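Local coordinates for protein putative ferredoxin (Hydrogenobacter thermophilus, PDB 7M1O) that probably carries electrons by means of a single bound [4Fe-4S] cluster, at residues A[24-29]-A[67-72]. Sequence-based numbering, arbitrary orientation.
Sequences EVYKNR and IITEEV
Y26 and I67 make a small, buried side-chain contact near the centre of the chain, joining strand 26-28 of the two-stranded sheet to strand 67-71 at the margin of the three-stranded one. No hydrogen bond crosses between the segments, and the backbones stay well apart: the CA atoms of Y26 and I67 are 10.0 Å from each other, bridged by side chains from opposite directions. The phenol end does the touching. I67 CG2 lies 3.3 Å from Y26 OH and 4.0 Å from Y26 CZ, approaching the ring obliquely. I67 CD1 sits 4.3 Å above one ring face, toward the rim, while V25 CG1 covers the centre of the opposite face. A chi1 of -55° places I67 CG1 beside the backbone N and sends CG2 to the far side, toward the phenol. The buried hydroxyl of Y26 is satisfied by a hydrogen bond to T5 OG1, which also bonds T69 OG1, linking two hydroxyls 4.3 Å apart (Y26 OH to T69 OG1). I67 lines the [4Fe-4S] pocket beside the cluster ligands C18 and C62. Helix 17-21 meets both Y26 and I67 through C18, helix 52-61 sets V55 against Y26 and T59 against I67 and T69 OG1, and T5 of strand 3-7 touches I67.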
ATOM      1  N   GLU A  24       8.140  -4.028  -2.561  1.00 35.46           N
ATOM      2  CA  GLU A  24       7.521  -5.024  -3.428  1.00 39.20           C
ATOM      3  C   GLU A  24       6.080  -4.638  -3.758  1.00 39.43           C
ATOM      4  O   GLU A  24       5.557  -5.016  -4.807  1.00 40.91           O
ATOM      5  CB  GLU A  24       7.542  -6.411  -2.772  1.00 40.76           C
ATOM      6  CG  GLU A  24       8.925  -6.915  -2.370  1.00 41.70           C
ATOM      7  CD  GLU A  24       9.282  -6.587  -0.929  1.00 42.62           C
ATOM      8  OE1 GLU A  24       8.803  -5.558  -0.409  1.00 42.24           O
ATOM      9  OE2 GLU A  24      10.041  -7.366  -0.315  1.00 42.53           O
ATOM     10  N   VAL A  25       5.447  -3.883  -2.859  1.00 34.30           N
ATOM     11  CA  VAL A  25       4.025  -3.563  -2.975  1.00 29.44           C
ATOM     12  C   VAL A  25       3.770  -2.073  -3.204  1.00 26.31           C
ATOM     13  O   VAL A  25       2.885  -1.711  -3.979  1.00 26.65           O
ATOM     14  CB  VAL A  25       3.256  -4.011  -1.711  1.00 27.00           C
ATOM     15  CG1 VAL A  25       1.776  -3.650  -1.809  1.00 26.48           C
ATOM     16  CG2 VAL A  25       3.415  -5.507  -1.506  1.00 26.79           C
ATOM     17  N   TYR A  26       4.535  -1.217  -2.533  1.00 23.55           N
ATOM     18  CA  TYR A  26       4.313   0.228  -2.597  1.00 21.48           C
ATOM     19  C   TYR A  26       5.526   0.976  -3.135  1.00 21.33           C
ATOM     20  O   TYR A  26       6.663   0.536  -2.972  1.00 21.79           O
ATOM     21  CB  TYR A  26       3.954   0.769  -1.212  1.00 20.18           C
ATOM     22  CG  TYR A  26       2.843   0.003  -0.536  1.00 20.65           C
ATOM     23  CD1 TYR A  26       1.512   0.271  -0.825  1.00 21.74           C
ATOM     24  CD2 TYR A  26       3.125  -0.992   0.389  1.00 19.84           C
ATOM     25  CE1 TYR A  26       0.494  -0.429  -0.210  1.00 20.72           C
ATOM     26  CE2 TYR A  26       2.114  -1.696   1.008  1.00 19.79           C
ATOM     27  CZ  TYR A  26       0.801  -1.411   0.706  1.00 19.69           C
ATOM     28  OH  TYR A  26      -0.203  -2.115   1.323  1.00 19.35           O
ATOM     29  N   LYS A  27       5.269   2.114  -3.773  1.00 22.24           N
ATOM     30  CA  LYS A  27       6.330   2.968  -4.286  1.00 24.28           C
ATOM     31  C   LYS A  27       5.950   4.434  -4.142  1.00 23.42           C
ATOM     32  O   LYS A  27       4.769   4.779  -4.083  1.00 22.01           O
ATOM     33  CB  LYS A  27       6.619   2.654  -5.757  1.00 26.64           C
ATOM     34  CG  LYS A  27       5.502   3.073  -6.707  1.00 30.28           C
ATOM     35  CD  LYS A  27       5.753   2.607  -8.133  1.00 34.53           C
ATOM     36  CE  LYS A  27       4.610   3.020  -9.049  1.00 37.78           C
ATOM     37  NZ  LYS A  27       4.723   2.447 -10.424  1.00 39.34           N
ATOM     38  N   ASN A  28       6.962   5.290  -4.074  1.00 23.71           N
ATOM     39  CA  ASN A  28       6.761   6.724  -4.175  1.00 23.88           C
ATOM     40  C   ASN A  28       6.264   7.031  -5.587  1.00 24.34           C
ATOM     41  O   ASN A  28       6.945   6.720  -6.565  1.00 24.58           O
ATOM     42  CB  ASN A  28       8.066   7.463  -3.859  1.00 23.25           C
ATOM     43  CG  ASN A  28       7.907   8.973  -3.836  1.00 22.26           C
ATOM     44  OD1 ASN A  28       7.007   9.532  -4.459  1.00 21.38           O
ATOM     45  ND2 ASN A  28       8.803   9.643  -3.121  1.00 22.25           N
ATOM     46  N   ARG A  29       5.073   7.614  -5.699  1.00 25.25           N
ATOM     47  CA  ARG A  29       4.472   7.848  -7.009  1.00 26.60           C
ATOM     48  C   ARG A  29       5.253   8.913  -7.773  1.00 27.74           C
ATOM     49  O   ARG A  29       5.161   8.998  -8.997  1.00 28.37           O
ATOM     50  CB  ARG A  29       2.998   8.254  -6.877  1.00 26.74           C
ATOM     51  CG  ARG A  29       2.751   9.720  -6.549  1.00 27.26           C
ATOM     52  CD  ARG A  29       1.260  10.024  -6.472  1.00 29.80           C
ATOM     53  NE  ARG A  29       1.008  11.431  -6.174  1.00 30.86           N
ATOM     54  CZ  ARG A  29      -0.197  11.991  -6.147  1.00 31.67           C
ATOM     55  NH1 ARG A  29      -1.279  11.268  -6.405  1.00 31.71           N
ATOM     56  NH2 ARG A  29      -0.321  13.281  -5.861  1.00 31.44           N
ATOM     57  N   ILE A  67      -3.812   3.428   3.644  1.00 23.84           N
ATOM     58  CA  ILE A  67      -3.700   2.112   3.036  1.00 22.90           C
ATOM     59  C   ILE A  67      -4.920   1.271   3.377  1.00 21.78           C
ATOM     60  O   ILE A  67      -5.180   0.967   4.543  1.00 20.45           O
ATOM     61  CB  ILE A  67      -2.426   1.382   3.493  1.00 22.79           C
ATOM     62  CG1 ILE A  67      -1.199   2.251   3.202  1.00 23.92           C
ATOM     63  CG2 ILE A  67      -2.311   0.031   2.792  1.00 22.19           C
ATOM     64  CD1 ILE A  67       0.108   1.661   3.667  1.00 23.15           C
ATOM     65  N   ILE A  68      -5.667   0.908   2.341  1.00 22.32           N
ATOM     66  CA  ILE A  68      -6.831   0.050   2.482  1.00 24.63           C
ATOM     67  C   ILE A  68      -6.461  -1.344   2.006  1.00 22.18           C
ATOM     68  O   ILE A  68      -5.979  -1.517   0.889  1.00 21.00           O
ATOM     69  CB  ILE A  68      -8.031   0.585   1.684  1.00 29.98           C
ATOM     70  CG1 ILE A  68      -8.198   2.092   1.915  1.00 36.97           C
ATOM     71  CG2 ILE A  68      -9.301  -0.168   2.056  1.00 29.56           C
ATOM     72  CD1 ILE A  68      -8.261   2.502   3.372  1.00 39.27           C
ATOM     73  N   THR A  69      -6.676  -2.329   2.870  1.00 20.54           N
ATOM     74  CA  THR A  69      -6.314  -3.714   2.591  1.00 19.10           C
ATOM     75  C   THR A  69      -7.491  -4.608   2.946  1.00 19.77           C
ATOM     76  O   THR A  69      -8.210  -4.339   3.907  1.00 19.26           O
ATOM     77  CB  THR A  69      -5.064  -4.143   3.394  1.00 18.04           C
ATOM     78  OG1 THR A  69      -3.936  -3.363   2.981  1.00 17.49           O
ATOM     79  CG2 THR A  69      -4.751  -5.618   3.190  1.00 18.03           C
ATOM     80  N   GLU A  70      -7.700  -5.667   2.172  1.00 20.91           N
ATOM     81  CA  GLU A  70      -8.792  -6.583   2.464  1.00 22.77           C
ATOM     82  C   GLU A  70      -8.572  -7.972   1.880  1.00 24.11           C
ATOM     83  O   GLU A  70      -7.820  -8.155   0.922  1.00 22.67           O
ATOM     84  CB  GLU A  70     -10.117  -6.006   1.956  1.00 23.47           C
ATOM     85  CG  GLU A  70     -10.097  -5.553   0.509  1.00 24.68           C
ATOM     86  CD  GLU A  70     -11.406  -4.915   0.076  1.00 25.23           C
ATOM     87  OE1 GLU A  70     -12.109  -4.336   0.932  1.00 26.32           O
ATOM     88  OE2 GLU A  70     -11.734  -4.993  -1.124  1.00 25.30           O
ATOM     89  N   GLU A  71      -9.237  -8.946   2.490  1.00 28.26           N
ATOM     90  CA  GLU A  71      -9.193 -10.331   2.047  1.00 33.11           C
ATOM     91  C   GLU A  71     -10.248 -10.565   0.975  1.00 32.09           C
ATOM     92  O   GLU A  71     -11.411 -10.203   1.153  1.00 29.90           O
ATOM     93  CB  GLU A  71      -9.415 -11.277   3.230  1.00 39.34           C
ATOM     94  CG  GLU A  71      -8.137 -11.844   3.825  1.00 44.97           C
ATOM     95  CD  GLU A  71      -7.516 -12.925   2.958  1.00 47.42           C
ATOM     96  OE1 GLU A  71      -8.269 -13.649   2.274  1.00 47.80           O
ATOM     97  OE2 GLU A  71      -6.274 -13.049   2.958  1.00 48.61           O
ATOM     98  N   VAL A  72      -9.836 -11.165  -0.138  1.00 32.56           N
ATOM     99  CA  VAL A  72     -10.743 -11.443  -1.247  1.00 32.82           C
ATOM    100  C   VAL A  72     -10.630 -12.898  -1.681  1.00 34.00           C
ATOM    101  O   VAL A  72     -11.450 -13.393  -2.456  1.00 34.69           O
ATOM    102  CB  VAL A  72     -10.456 -10.523  -2.450  1.00 31.28           C
ATOM    103  CG1 VAL A  72     -10.778  -9.077  -2.102  1.00 30.94           C
ATOM    104  CG2 VAL A  72      -9.008 -10.658  -2.897  1.00 30.99           C
ATOM    105  OXT VAL A  72      -9.717 -13.613  -1.266  1.00 34.46           O
TER